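Side-chain contacts in T9SS C-terminal target domain-containing protein (Bacteroides cellulosilyticus, PDB 5JVK), which probably hydrolyses O-glycosyl bonds as a family 39 glycoside hydrolase of a gut symbiont: residues T295-Y300 against Y361-R366; P289-N294 against V310-V315; I133-A138 against Y156-A161; V215-L220 against S335-E340; L17-T20 against K24-V27. One frame throughout, in Å; residues are numbered along the deposited sequence.

Contact 1 of 5, residues T295-Y300 against Y361-R366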
# COMPACT_ATOMS: atom_id res chain seq x y z
N THR A 295 -15.96 4.65 -2.59
CA THR A 295 -15.16 4.04 -3.65
C THR A 295 -14.04 4.99 -4.11
O THR A 295 -14.17 6.21 -3.96
CB THR A 295 -16.00 3.69 -4.91
OG1 THR A 295 -16.53 4.89 -5.49
CG2 THR A 295 -17.13 2.73 -4.58
N PRO A 296 -12.95 4.44 -4.66
CA PRO A 296 -11.97 5.29 -5.32
C PRO A 296 -12.46 5.83 -6.67
O PRO A 296 -11.93 6.82 -7.16
CB PRO A 296 -10.77 4.36 -5.52
CG PRO A 296 -11.38 3.01 -5.64
CD PRO A 296 -12.55 3.02 -4.69
N ASP A 297 -13.45 5.16 -7.28
CA ASP A 297 -14.03 5.58 -8.55
C ASP A 297 -14.72 6.94 -8.43
O ASP A 297 -14.42 7.86 -9.19
CB ASP A 297 -15.05 4.55 -9.06
CG ASP A 297 -14.46 3.16 -9.25
OD1 ASP A 297 -14.49 2.64 -10.39
OD2 ASP A 297 -13.97 2.59 -8.26
N PHE A 298 -15.65 7.03 -7.48
CA PHE A 298 -16.50 8.22 -7.30
C PHE A 298 -16.18 9.08 -6.07
O PHE A 298 -16.46 10.28 -6.09
CB PHE A 298 -17.97 7.81 -7.25
CG PHE A 298 -18.43 6.98 -8.43
CD1 PHE A 298 -18.06 7.32 -9.73
CD2 PHE A 298 -19.26 5.89 -8.23
CE1 PHE A 298 -18.50 6.56 -10.81
CE2 PHE A 298 -19.70 5.13 -9.30
CZ PHE A 298 -19.32 5.46 -10.59
N GLY A 299 -15.64 8.48 -5.01
CA GLY A 299 -15.19 9.23 -3.84
C GLY A 299 -16.26 10.07 -3.15
O GLY A 299 -17.37 9.59 -2.94
N TYR A 300 -15.93 11.32 -2.82
CA TYR A 300 -16.86 12.22 -2.13
C TYR A 300 -16.80 13.65 -2.66
O TYR A 300 -15.81 14.08 -3.24
CB TYR A 300 -16.58 12.21 -0.61
CG TYR A 300 -15.28 12.85 -0.21
CD1 TYR A 300 -14.07 12.15 -0.29
CD2 TYR A 300 -15.24 14.17 0.25
CE1 TYR A 300 -12.87 12.74 0.08
CE2 TYR A 300 -14.04 14.77 0.62
CZ TYR A 300 -12.86 14.06 0.53
OH TYR A 300 -11.68 14.65 0.90
N TYR A 361 -4.95 1.00 -7.26
CA TYR A 361 -3.73 0.83 -8.04
C TYR A 361 -4.00 0.70 -9.54
O TYR A 361 -3.20 1.16 -10.36
CB TYR A 361 -2.90 -0.34 -7.51
CG TYR A 361 -2.29 -0.05 -6.16
CD1 TYR A 361 -1.32 0.94 -6.02
CD2 TYR A 361 -2.70 -0.74 -5.01
CE1 TYR A 361 -0.76 1.22 -4.78
CE2 TYR A 361 -2.14 -0.46 -3.77
CZ TYR A 361 -1.17 0.53 -3.66
OH TYR A 361 -0.61 0.82 -2.44
N LEU A 362 -5.13 0.10 -9.90
CA LEU A 362 -5.56 0.03 -11.30
C LEU A 362 -5.94 1.41 -11.84
O LEU A 362 -5.51 1.78 -12.94
CB LEU A 362 -6.73 -0.95 -11.47
CG LEU A 362 -6.35 -2.42 -11.27
CD1 LEU A 362 -7.59 -3.27 -11.01
CD2 LEU A 362 -5.57 -2.96 -12.45
N LEU A 363 -6.71 2.18 -11.07
CA LEU A 363 -7.04 3.56 -11.46
C LEU A 363 -5.83 4.50 -11.39
O LEU A 363 -5.71 5.42 -12.21
CB LEU A 363 -8.19 4.11 -10.61
CG LEU A 363 -9.56 3.48 -10.84
CD1 LEU A 363 -10.54 3.89 -9.75
CD2 LEU A 363 -10.13 3.84 -12.21
N SER A 364 -4.93 4.29 -10.42
CA SER A 364 -3.71 5.09 -10.32
C SER A 364 -2.82 4.94 -11.56
O SER A 364 -2.35 5.94 -12.11
CB SER A 364 -2.93 4.73 -9.05
OG SER A 364 -1.67 5.39 -9.01
N ARG A 365 -2.60 3.70 -11.99
CA ARG A 365 -1.84 3.42 -13.21
C ARG A 365 -2.56 3.95 -14.46
O ARG A 365 -1.91 4.44 -15.39
CB ARG A 365 -1.58 1.92 -13.35
CG ARG A 365 -0.58 1.52 -14.44
CD ARG A 365 0.85 1.90 -14.11
NE ARG A 365 1.36 1.17 -12.94
CZ ARG A 365 1.78 -0.10 -12.94
NH1 ARG A 365 1.75 -0.84 -14.04
NH2 ARG A 365 2.22 -0.63 -11.80
N ARG A 366 -3.89 3.85 -14.49
CA ARG A 366 -4.69 4.39 -15.60
C ARG A 366 -4.41 5.87 -15.83
O ARG A 366 -4.11 6.28 -16.95
CB ARG A 366 -6.18 4.19 -15.33
CG ARG A 366 -7.11 4.61 -16.46
CD ARG A 366 -8.52 4.80 -15.95
NE ARG A 366 -9.43 5.24 -17.00
CZ ARG A 366 -10.67 5.69 -16.80
NH1 ARG A 366 -11.19 5.79 -15.58
NH2 ARG A 366 -11.40 6.06 -17.85

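Contact 2 of 5, residues P289-N294 against V310-V315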
# COMPACT_ATOMS: atom_id res chain seq x y z
N PRO A 289 -4.86 11.53 0.19
CA PRO A 289 -6.23 11.70 -0.30
C PRO A 289 -7.17 10.57 0.13
O PRO A 289 -7.60 9.76 -0.69
CB PRO A 289 -6.03 11.72 -1.82
CG PRO A 289 -4.93 10.73 -2.02
CD PRO A 289 -3.99 10.94 -0.85
N TYR A 290 -7.50 10.53 1.42
CA TYR A 290 -8.40 9.50 1.95
C TYR A 290 -9.82 9.74 1.44
O TYR A 290 -10.36 10.83 1.59
CB TYR A 290 -8.40 9.50 3.49
CG TYR A 290 -7.19 8.83 4.11
CD1 TYR A 290 -7.19 7.46 4.34
CD2 TYR A 290 -6.06 9.57 4.49
CE1 TYR A 290 -6.10 6.83 4.93
CE2 TYR A 290 -4.97 8.94 5.07
CZ TYR A 290 -4.99 7.57 5.29
OH TYR A 290 -3.92 6.93 5.86
N MET A 291 -10.41 8.70 0.84
CA MET A 291 -11.79 8.74 0.35
C MET A 291 -12.71 7.78 1.10
O MET A 291 -13.87 7.62 0.72
CB MET A 291 -11.79 8.39 -1.14
CG MET A 291 -10.99 9.35 -1.99
SD MET A 291 -10.43 8.58 -3.52
CE MET A 291 -9.17 9.76 -4.01
N ALA A 292 -12.21 7.17 2.18
CA ALA A 292 -12.97 6.16 2.92
C ALA A 292 -14.16 6.77 3.67
O ALA A 292 -14.02 7.86 4.23
CB ALA A 292 -12.06 5.43 3.89
N PRO A 293 -15.31 6.10 3.71
CA PRO A 293 -15.50 4.72 3.24
C PRO A 293 -16.00 4.57 1.79
O PRO A 293 -16.50 3.50 1.43
CB PRO A 293 -16.57 4.21 4.21
CG PRO A 293 -17.44 5.40 4.43
CD PRO A 293 -16.55 6.62 4.32
N ASN A 294 -15.83 5.60 0.96
CA ASN A 294 -16.39 5.60 -0.40
C ASN A 294 -15.45 4.91 -1.39
O ASN A 294 -14.29 4.65 -1.07
CB ASN A 294 -16.65 7.03 -0.87
CG ASN A 294 -17.52 7.81 0.09
OD1 ASN A 294 -17.06 8.77 0.72
ND2 ASN A 294 -18.76 7.39 0.23
N VAL A 310 -13.78 14.56 -5.13
CA VAL A 310 -12.50 14.00 -4.70
C VAL A 310 -12.50 12.50 -4.94
O VAL A 310 -12.93 11.73 -4.09
CB VAL A 310 -12.18 14.32 -3.22
CG1 VAL A 310 -10.83 13.73 -2.82
CG2 VAL A 310 -12.19 15.82 -2.99
N ASN A 311 -12.04 12.10 -6.13
CA ASN A 311 -11.81 10.69 -6.48
C ASN A 311 -10.54 10.57 -7.32
O ASN A 311 -9.99 11.59 -7.73
CB ASN A 311 -13.02 10.08 -7.20
CG ASN A 311 -13.55 10.93 -8.34
OD1 ASN A 311 -12.83 11.27 -9.28
ND2 ASN A 311 -14.84 11.25 -8.29
N ILE A 312 -10.08 9.35 -7.55
CA ILE A 312 -8.83 9.14 -8.30
C ILE A 312 -8.90 9.66 -9.74
O ILE A 312 -7.98 10.33 -10.19
CB ILE A 312 -8.34 7.66 -8.25
CG1 ILE A 312 -7.91 7.31 -6.82
CG2 ILE A 312 -7.19 7.43 -9.22
CD1 ILE A 312 -7.56 5.85 -6.61
N PRO A 313 -10.00 9.36 -10.48
CA PRO A 313 -10.09 9.89 -11.85
C PRO A 313 -10.13 11.42 -11.99
O PRO A 313 -9.79 11.94 -13.06
CB PRO A 313 -11.38 9.27 -12.38
CG PRO A 313 -11.57 8.04 -11.56
CD PRO A 313 -11.08 8.40 -10.20
N THR A 314 -10.54 12.14 -10.94
CA THR A 314 -10.52 13.60 -10.94
C THR A 314 -9.22 14.15 -10.37
O THR A 314 -8.62 15.05 -10.96
CB THR A 314 -11.69 14.16 -10.10
OG1 THR A 314 -12.93 13.65 -10.62
CG2 THR A 314 -11.72 15.68 -10.14
N VAL A 315 -8.80 13.62 -9.22
CA VAL A 315 -7.63 14.14 -8.50
C VAL A 315 -6.31 13.89 -9.23
O VAL A 315 -5.46 14.78 -9.28
CB VAL A 315 -7.57 13.57 -7.06
CG1 VAL A 315 -6.26 13.95 -6.35
CG2 VAL A 315 -8.76 14.05 -6.23

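Contact 3 of 5, residues I133-A138 against Y156-A161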
# COMPACT_ATOMS: atom_id res chain seq x y z
N ILE A 133 8.37 1.09 0.84
CA ILE A 133 7.77 1.17 2.18
C ILE A 133 7.96 2.57 2.75
O ILE A 133 8.93 3.26 2.43
CB ILE A 133 8.32 0.10 3.16
CG1 ILE A 133 9.84 0.23 3.37
CG2 ILE A 133 7.93 -1.29 2.68
CD1 ILE A 133 10.25 1.06 4.57
N ARG A 134 7.01 2.99 3.59
CA ARG A 134 7.07 4.27 4.28
C ARG A 134 7.07 4.02 5.78
O ARG A 134 6.28 3.22 6.28
CB ARG A 134 5.87 5.14 3.90
CG ARG A 134 5.84 6.51 4.56
CD ARG A 134 4.72 7.34 3.98
NE ARG A 134 4.61 8.68 4.55
CZ ARG A 134 3.78 9.06 5.54
NH1 ARG A 134 2.96 8.20 6.14
NH2 ARG A 134 3.79 10.32 5.93
N THR A 135 7.96 4.70 6.49
CA THR A 135 7.96 4.66 7.95
C THR A 135 8.51 5.94 8.57
O THR A 135 9.14 6.75 7.90
CB THR A 135 8.70 3.42 8.48
OG1 THR A 135 8.40 3.24 9.87
CG2 THR A 135 10.21 3.53 8.28
N ASP A 136 8.24 6.10 9.86
CA ASP A 136 8.53 7.34 10.58
C ASP A 136 9.97 7.40 11.07
O ASP A 136 10.61 6.37 11.30
CB ASP A 136 7.60 7.49 11.78
CG ASP A 136 6.15 7.58 11.38
OD1 ASP A 136 5.70 8.69 10.99
OD2 ASP A 136 5.46 6.54 11.45
N LEU A 137 10.45 8.62 11.23
CA LEU A 137 11.69 8.88 11.94
C LEU A 137 11.47 10.15 12.76
O LEU A 137 11.20 11.21 12.20
CB LEU A 137 12.85 9.04 10.95
CG LEU A 137 14.28 9.15 11.51
CD1 LEU A 137 14.55 10.53 12.10
CD2 LEU A 137 14.56 8.06 12.54
N ALA A 138 11.59 10.03 14.08
CA ALA A 138 11.38 11.15 14.98
C ALA A 138 12.65 11.99 15.09
O ALA A 138 13.73 11.46 15.34
CB ALA A 138 10.96 10.64 16.35
N TYR A 156 18.22 1.35 10.98
CA TYR A 156 19.11 0.36 10.37
C TYR A 156 18.37 -0.96 10.08
O TYR A 156 18.61 -1.58 9.04
CB TYR A 156 20.34 0.08 11.26
CG TYR A 156 21.32 1.24 11.38
CD1 TYR A 156 21.95 1.76 10.24
CD2 TYR A 156 21.63 1.80 12.62
CE1 TYR A 156 22.85 2.82 10.34
CE2 TYR A 156 22.53 2.85 12.72
CZ TYR A 156 23.14 3.36 11.58
OH TYR A 156 24.03 4.40 11.68
N GLN A 157 17.49 -1.36 10.99
CA GLN A 157 16.65 -2.55 10.81
C GLN A 157 15.71 -2.43 9.61
O GLN A 157 15.65 -3.34 8.77
CB GLN A 157 15.82 -2.84 12.08
CG GLN A 157 16.64 -3.38 13.25
CD GLN A 157 15.79 -3.60 14.50
OE1 GLN A 157 15.32 -2.65 15.12
NE2 GLN A 157 15.60 -4.86 14.88
N PHE A 158 15.00 -1.30 9.52
CA PHE A 158 14.10 -1.00 8.39
C PHE A 158 14.82 -1.01 7.04
O PHE A 158 14.38 -1.66 6.10
CB PHE A 158 13.38 0.35 8.57
CG PHE A 158 12.01 0.24 9.17
CD1 PHE A 158 11.74 0.73 10.45
CD2 PHE A 158 10.97 -0.35 8.46
CE1 PHE A 158 10.46 0.63 11.00
CE2 PHE A 158 9.70 -0.45 9.00
CZ PHE A 158 9.44 0.03 10.27
N VAL A 159 15.94 -0.29 6.97
CA VAL A 159 16.66 -0.09 5.70
C VAL A 159 17.35 -1.37 5.21
O VAL A 159 17.29 -1.67 4.02
CB VAL A 159 17.66 1.09 5.80
CG1 VAL A 159 18.50 1.22 4.53
CG2 VAL A 159 16.90 2.39 6.04
N SER A 160 18.00 -2.11 6.10
CA SER A 160 18.66 -3.36 5.71
C SER A 160 17.65 -4.44 5.29
O SER A 160 17.88 -5.14 4.31
CB SER A 160 19.58 -3.89 6.83
OG SER A 160 18.83 -4.48 7.88
N ALA A 161 16.55 -4.54 6.03
CA ALA A 161 15.45 -5.45 5.68
C ALA A 161 14.80 -5.10 4.34
O ALA A 161 14.37 -5.99 3.61
CB ALA A 161 14.41 -5.49 6.78

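Contact 4 of 5, residues V215-L220 against S335-E340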
# COMPACT_ATOMS: atom_id res chain seq x y z
N VAL A 215 18.56 5.56 1.11
CA VAL A 215 17.25 6.22 1.21
C VAL A 215 17.26 7.46 0.31
O VAL A 215 17.89 8.47 0.64
CB VAL A 215 16.94 6.62 2.67
CG1 VAL A 215 15.57 7.30 2.76
CG2 VAL A 215 17.00 5.41 3.58
N THR A 216 16.56 7.39 -0.82
CA THR A 216 16.50 8.48 -1.80
C THR A 216 15.22 9.34 -1.72
O THR A 216 15.10 10.32 -2.45
CB THR A 216 16.64 7.94 -3.24
OG1 THR A 216 15.74 6.85 -3.44
CG2 THR A 216 18.06 7.47 -3.49
N GLU A 217 14.28 8.97 -0.84
CA GLU A 217 13.02 9.70 -0.66
C GLU A 217 12.84 10.09 0.80
O GLU A 217 12.70 9.22 1.67
CB GLU A 217 11.83 8.86 -1.13
CG GLU A 217 11.73 8.66 -2.63
CD GLU A 217 12.65 7.56 -3.15
OE1 GLU A 217 12.61 6.44 -2.61
OE2 GLU A 217 13.40 7.82 -4.11
N TRP A 218 12.83 11.40 1.07
CA TRP A 218 12.68 11.95 2.41
C TRP A 218 11.50 12.91 2.44
O TRP A 218 11.45 13.86 1.65
CB TRP A 218 13.95 12.68 2.83
CG TRP A 218 15.13 11.78 3.02
CD1 TRP A 218 16.06 11.44 2.08
CD2 TRP A 218 15.52 11.11 4.23
NE1 TRP A 218 17.00 10.60 2.63
CE2 TRP A 218 16.70 10.38 3.94
CE3 TRP A 218 14.99 11.05 5.53
CZ2 TRP A 218 17.35 9.60 4.91
CZ3 TRP A 218 15.64 10.28 6.49
CH2 TRP A 218 16.81 9.56 6.17
N GLU A 219 10.56 12.67 3.36
CA GLU A 219 9.33 13.45 3.47
C GLU A 219 9.39 14.31 4.72
O GLU A 219 9.56 13.79 5.82
CB GLU A 219 8.12 12.51 3.52
CG GLU A 219 6.76 13.19 3.44
CD GLU A 219 5.59 12.21 3.47
OE1 GLU A 219 5.78 11.05 3.91
OE2 GLU A 219 4.48 12.59 3.07
N LEU A 220 9.27 15.62 4.56
CA LEU A 220 9.39 16.56 5.68
C LEU A 220 8.05 16.70 6.40
O LEU A 220 7.13 17.36 5.91
CB LEU A 220 9.93 17.91 5.19
CG LEU A 220 10.40 18.97 6.20
CD1 LEU A 220 9.25 19.54 7.03
CD2 LEU A 220 11.49 18.42 7.12
N SER A 335 7.35 16.27 -8.38
CA SER A 335 6.72 14.96 -8.28
C SER A 335 5.63 14.97 -7.20
O SER A 335 5.76 15.68 -6.20
CB SER A 335 7.76 13.88 -7.99
OG SER A 335 8.54 14.21 -6.85
N VAL A 336 4.57 14.21 -7.42
CA VAL A 336 3.46 14.10 -6.48
C VAL A 336 3.46 12.69 -5.90
O VAL A 336 3.29 11.73 -6.63
CB VAL A 336 2.10 14.39 -7.16
CG1 VAL A 336 0.96 14.31 -6.15
CG2 VAL A 336 2.13 15.76 -7.82
N TRP A 337 3.64 12.59 -4.58
CA TRP A 337 3.74 11.31 -3.89
C TRP A 337 2.50 11.06 -3.04
O TRP A 337 2.20 11.85 -2.16
CB TRP A 337 4.99 11.29 -3.02
CG TRP A 337 6.25 11.37 -3.83
CD1 TRP A 337 6.79 12.49 -4.39
CD2 TRP A 337 7.12 10.29 -4.17
NE1 TRP A 337 7.95 12.17 -5.07
CE2 TRP A 337 8.17 10.83 -4.95
CE3 TRP A 337 7.11 8.92 -3.90
CZ2 TRP A 337 9.21 10.04 -5.45
CZ3 TRP A 337 8.15 8.13 -4.41
CH2 TRP A 337 9.18 8.70 -5.17
N VAL A 338 1.79 9.97 -3.30
CA VAL A 338 0.60 9.62 -2.51
C VAL A 338 1.06 8.80 -1.31
O VAL A 338 0.98 7.57 -1.31
CB VAL A 338 -0.46 8.89 -3.37
CG1 VAL A 338 -1.74 8.65 -2.57
CG2 VAL A 338 -0.75 9.69 -4.64
N THR A 339 1.57 9.50 -0.30
CA THR A 339 2.27 8.85 0.82
C THR A 339 1.36 8.16 1.83
O THR A 339 1.84 7.37 2.64
CB THR A 339 3.21 9.84 1.54
OG1 THR A 339 2.47 10.95 2.06
CG2 THR A 339 4.29 10.34 0.58
N GLU A 340 0.06 8.46 1.80
CA GLU A 340 -0.95 7.62 2.46
C GLU A 340 -2.24 7.59 1.65
O GLU A 340 -2.75 8.63 1.24
CB GLU A 340 -1.28 8.10 3.87
CG GLU A 340 -0.15 8.01 4.89
CD GLU A 340 -0.59 8.40 6.30
OE1 GLU A 340 -1.81 8.47 6.58
OE2 GLU A 340 0.30 8.65 7.13

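Contact 5 of 5, residues L17-T20 against K24-V27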
# COMPACT_ATOMS: atom_id res chain seq x y z
N LEU A 17 1.70 -17.14 7.27
CA LEU A 17 0.43 -17.67 6.73
C LEU A 17 0.18 -17.22 5.28
O LEU A 17 -0.97 -17.08 4.84
CB LEU A 17 -0.74 -17.25 7.65
CG LEU A 17 -0.70 -17.84 9.07
CD1 LEU A 17 -1.64 -17.08 10.00
CD2 LEU A 17 -1.04 -19.32 9.07
N VAL A 18 1.26 -17.00 4.53
CA VAL A 18 1.22 -16.62 3.12
C VAL A 18 2.23 -17.49 2.37
O VAL A 18 3.33 -17.70 2.87
CB VAL A 18 1.60 -15.14 2.93
CG1 VAL A 18 1.64 -14.77 1.45
CG2 VAL A 18 0.63 -14.24 3.68
N SER A 19 1.86 -17.97 1.19
CA SER A 19 2.75 -18.81 0.38
C SER A 19 2.53 -18.57 -1.11
O SER A 19 1.39 -18.55 -1.58
CB SER A 19 2.52 -20.28 0.74
OG SER A 19 3.39 -21.14 0.03
N THR A 20 3.63 -18.38 -1.85
CA THR A 20 3.56 -18.18 -3.30
C THR A 20 3.30 -19.50 -4.04
O THR A 20 3.75 -20.56 -3.59
CB THR A 20 4.84 -17.54 -3.86
OG1 THR A 20 5.96 -18.39 -3.62
CG2 THR A 20 5.09 -16.17 -3.22
N LYS A 24 2.42 -27.95 -2.14
CA LYS A 24 2.36 -28.41 -0.75
C LYS A 24 2.56 -27.26 0.22
O LYS A 24 3.60 -26.60 0.19
CB LYS A 24 3.42 -29.49 -0.47
CG LYS A 24 2.98 -30.91 -0.79
CD LYS A 24 3.87 -31.95 -0.12
CE LYS A 24 3.67 -33.33 -0.71
NZ LYS A 24 2.24 -33.76 -0.76
N LYS A 25 1.58 -27.05 1.10
CA LYS A 25 1.59 -25.96 2.06
C LYS A 25 1.68 -26.49 3.49
O LYS A 25 0.74 -27.11 3.99
CB LYS A 25 0.33 -25.09 1.88
CG LYS A 25 0.13 -24.56 0.47
CD LYS A 25 1.33 -23.79 -0.06
CE LYS A 25 1.10 -23.26 -1.46
NZ LYS A 25 2.33 -22.64 -2.02
N ASN A 26 2.82 -26.23 4.13
CA ASN A 26 3.06 -26.60 5.53
C ASN A 26 2.40 -25.56 6.44
O ASN A 26 3.04 -24.59 6.87
CB ASN A 26 4.58 -26.71 5.78
CG ASN A 26 4.93 -27.38 7.10
OD1 ASN A 26 4.06 -27.82 7.86
ND2 ASN A 26 6.22 -27.48 7.38
N VAL A 27 1.12 -25.76 6.71
CA VAL A 27 0.30 -24.78 7.45
C VAL A 27 0.50 -24.80 8.97
O VAL A 27 0.45 -23.75 9.61
CB VAL A 27 -1.21 -24.90 7.12
CG1 VAL A 27 -1.44 -24.79 5.62
CG2 VAL A 27 -1.83 -26.18 7.68

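Contact 1 of 5, residues T295-Y300 against Y361-R366
The helical segment 361-366 meets Pro296 and Asp297 through Leu363, burying a modest 95 Å² between the two segments. Leu362, just before, turns to Val411 and Leu415 of helix 403-415 and to Thr444 and Trp446 of strand 439-447. Leu363 follows and faces the loop. Its CG lies anti to the carbonyl carbon (chi1 -69°), which carries the CD1 branch out to the loop. CD1 comes within 4.3 Å of Pro296 CB and lies 4.1 Å from the Pro296 carbonyl carbon C. The same methyl touches the carboxylate of Asp297, with CD1 4.0 Å from OD2, and the two side chains cross at about a right angle. This is a greasy contact beside a charged group whose needs are met elsewhere: Asp297 OD2 pairs with Arg359, while OD1 takes Lys430 and Trp446 NE1. Three residues beyond Leu363, Arg366 stays at a distance from Asp297, its NH1 6.9 Å from OD1, and instead salt-bridges Asp426. Within the loop, Thr295 OG1 accepts from Phe298 N at 3.1 Å, an ST motif that ties up the turn bearing Pro296 and Asp297. A long loop leaving strand 284-287 is thereby laid against an outer helix of the (beta/alpha)8 barrel.

Contact 2 of 5, residues P289-N294 against V310-V315
This is a buried contact in which one methionine side chain, that of Met291 in the loop after strand 284-287, packs over the backbone entering helix 312-325. It hides 198 Å² between the segments, and no hydrogen bond crosses it. The Met291 chain runs extended beyond CG (chi2 155°, chi3 -164°), so successive atoms pass along the backbone that leads into the helix. CG lies 3.7 Å from Val310 O, SD is 3.9 Å from Asn311 CA, and CE ends against the Asn311-Ile312 peptide, 3.7 Å from Ile312 N. The same methyl also meets the Ile312 side chain, CE to CG1 at 3.9 Å, and Ile312 in turn leans on Thr360 and Leu363 of helix 350-366. Shortening Met291 to an alanine would probably uncover the Asn311-Ile312 peptide and open a gap beside Ile312 CG1. Behind the methionine the loop is held by a type VI beta turn: the peptide before Pro293 is cis, and Asn294 N bonds to Met291 O at 2.8 Å. The CB of Asn311 points away from the loop segment, and its OD1 takes two bonds from Thr314. Thr314 N, 3.0 Å from OD1, lies nearly in line with the C=O bond, whereas Thr314 OG1, at 2.7 Å from OD1, is tilted 28° from the carbonyl plane. Asn311 ND2 holds Phe298 O. Asparagine in this role is a classic N-cap, here at the first turn of a barrel helix.

Contact 3 of 5, residues I133-A138 against Y156-A161
Strand 132-138 and helix 153-164 belong to one beta-alpha-beta crossover of the barrel, and Phe158 of the helix meets Thr135 and Ile133 of the strand. The methyl CG2 of Thr135 stands over the centre of the Phe158 ring, 3.7 Å from the centroid and 6° off the normal, a CH-pi contact from straight above. Thr135 holds OG1 anti to the backbone N (chi1 -166°), which puts CG2 between N and the carbonyl carbon and sets both branches near the ring. OG1 comes 3.4 Å from Phe158 CZ at the far end of the ring, while its polar need is met by Val110 O. Ile133 approaches Phe158 obliquely, its CD1 4.2 Å from CD2. The crossover goes on to strand 168-174, the neighbour of 132-138 in the parallel sheet, as expected of a (beta/alpha)8 barrel, and the ring fills the layer between sheet and helix. Were Phe158 an alanine, the Thr135 methyl would probably lose the ring face beneath it, and Ile133 CD1 one of its neighbours. Helix 118-127 joins in: Tyr118 meets the ring edge-to-face, and Phe122 packs on both Phe158 and Ile133. One turn of helix 153-164 is doubly tied at Tyr156 O: Ser160 N and Ser160 OG reach it from opposite faces of its plane, OG at 3.1 Å from O.

Contact 4 of 5, residues V215-L220 against S335-E340
The six-membered end of the Trp337 indole meets the aliphatic part of Glu217, CH2 lying 3.6 Å from CG in an oblique approach. The side chains cross at about a right angle, yet the Glu217 carboxylate stays close to parallel with the indole, their planes 17° apart. A bend at chi2 turns that carboxylate back toward its own segment, where Thr216 OG1 meets OE2 at 2.6 Å from above the carboxylate plane. The indole is pinned from its other end, NE1 giving a 2.8 Å bond to Ser335 OG. On the other side of strand 217-220, Trp218 has Val215 CG1 over one face, 3.4 Å above the plane toward the rim. Further along, Glu219 reaches out fully extended, CG anti to the backbone N (chi1 -172°), and its side chain and that of Thr339 approach from opposite directions. Thr339 OG1 donates to Glu219 OE2 at 2.8 Å, on the syn side and 21° out of the carboxylate plane. Ser286 OG also bonds OE2, and Arg134 pairs with OE1, so this buried carboxylate is held at both oxygens. Thr339 OG1 is linked to His288 NE2 as well. Strands 217-220 and 335-341 are not neighbours: 252-255 and 284-287 stand between them in the closed parallel sheet, so the contact spans the barrel interior, while Trp218 looks outward onto helix 194-211 and Val336 onto helix 312-325.

Contact 5 of 5, residues L17-T20 against K24-V27
Lys25 NZ donates to Ser19 OG at 2.8 Å, the shorter of the two bonds joining the segments. A weak bond runs from the same NZ to Thr20 O at 3.0 Å, and Asp21 O, in the turn that follows, is another acceptor, so three oxygens gather round one ammonium. These hydroxyl and carbonyl oxygens would probably ease the cost of placing the charge in a largely covered position. Ser19 takes part because its OG stands anti to the backbone N (chi1 -178°), on the side facing the lysine. Lys25 bends at chi2 (-55°) and is extended from there on, which brings its methylenes alongside Ser19: CD lies 3.4 Å from OG and 3.8 Å from Ser19 CB. These methylenes add an apolar layer beneath the polar end, and the lysine also rests on Val65, Tyr91 and Val93. In all, 137 Å² are buried between the segments. The strands belong to different sheets. Strand 18-20 is an edge of the five-stranded mixed sheet and runs parallel to 83-94, whereas 23-30 is the middle of a three-stranded antiparallel sheet next to 60-65; the chain passes from one layer to the other between Thr20 and Lys24, and Lys25 reaches back across. On its other side, strand 18-20 sets Val18 and Thr20 against helix 118-127 of the barrel.

Contact 5 comes first along the chain, in the N-terminal sheets, its centre about 27 Å or more from the centre of every other contact. Contact 3 follows, and contacts 1, 2 and 4 interleave later: contact 2 is nested in the loop that contact 4 closes, while contact 1 crosses both. Contacts 3 and 4 share the barrel sheet, with centres about 14 Å apart, and Arg134 joins them by salt bridges to Glu219 and Glu340. Contacts 1 and 2, with centres about 7 Å apart, form one patch of loop on helices 312-325 and 350-366. Tyr290 connects contact 2 to Glu340, near the strand ends where related glycosidases carry their catalytic glutamates.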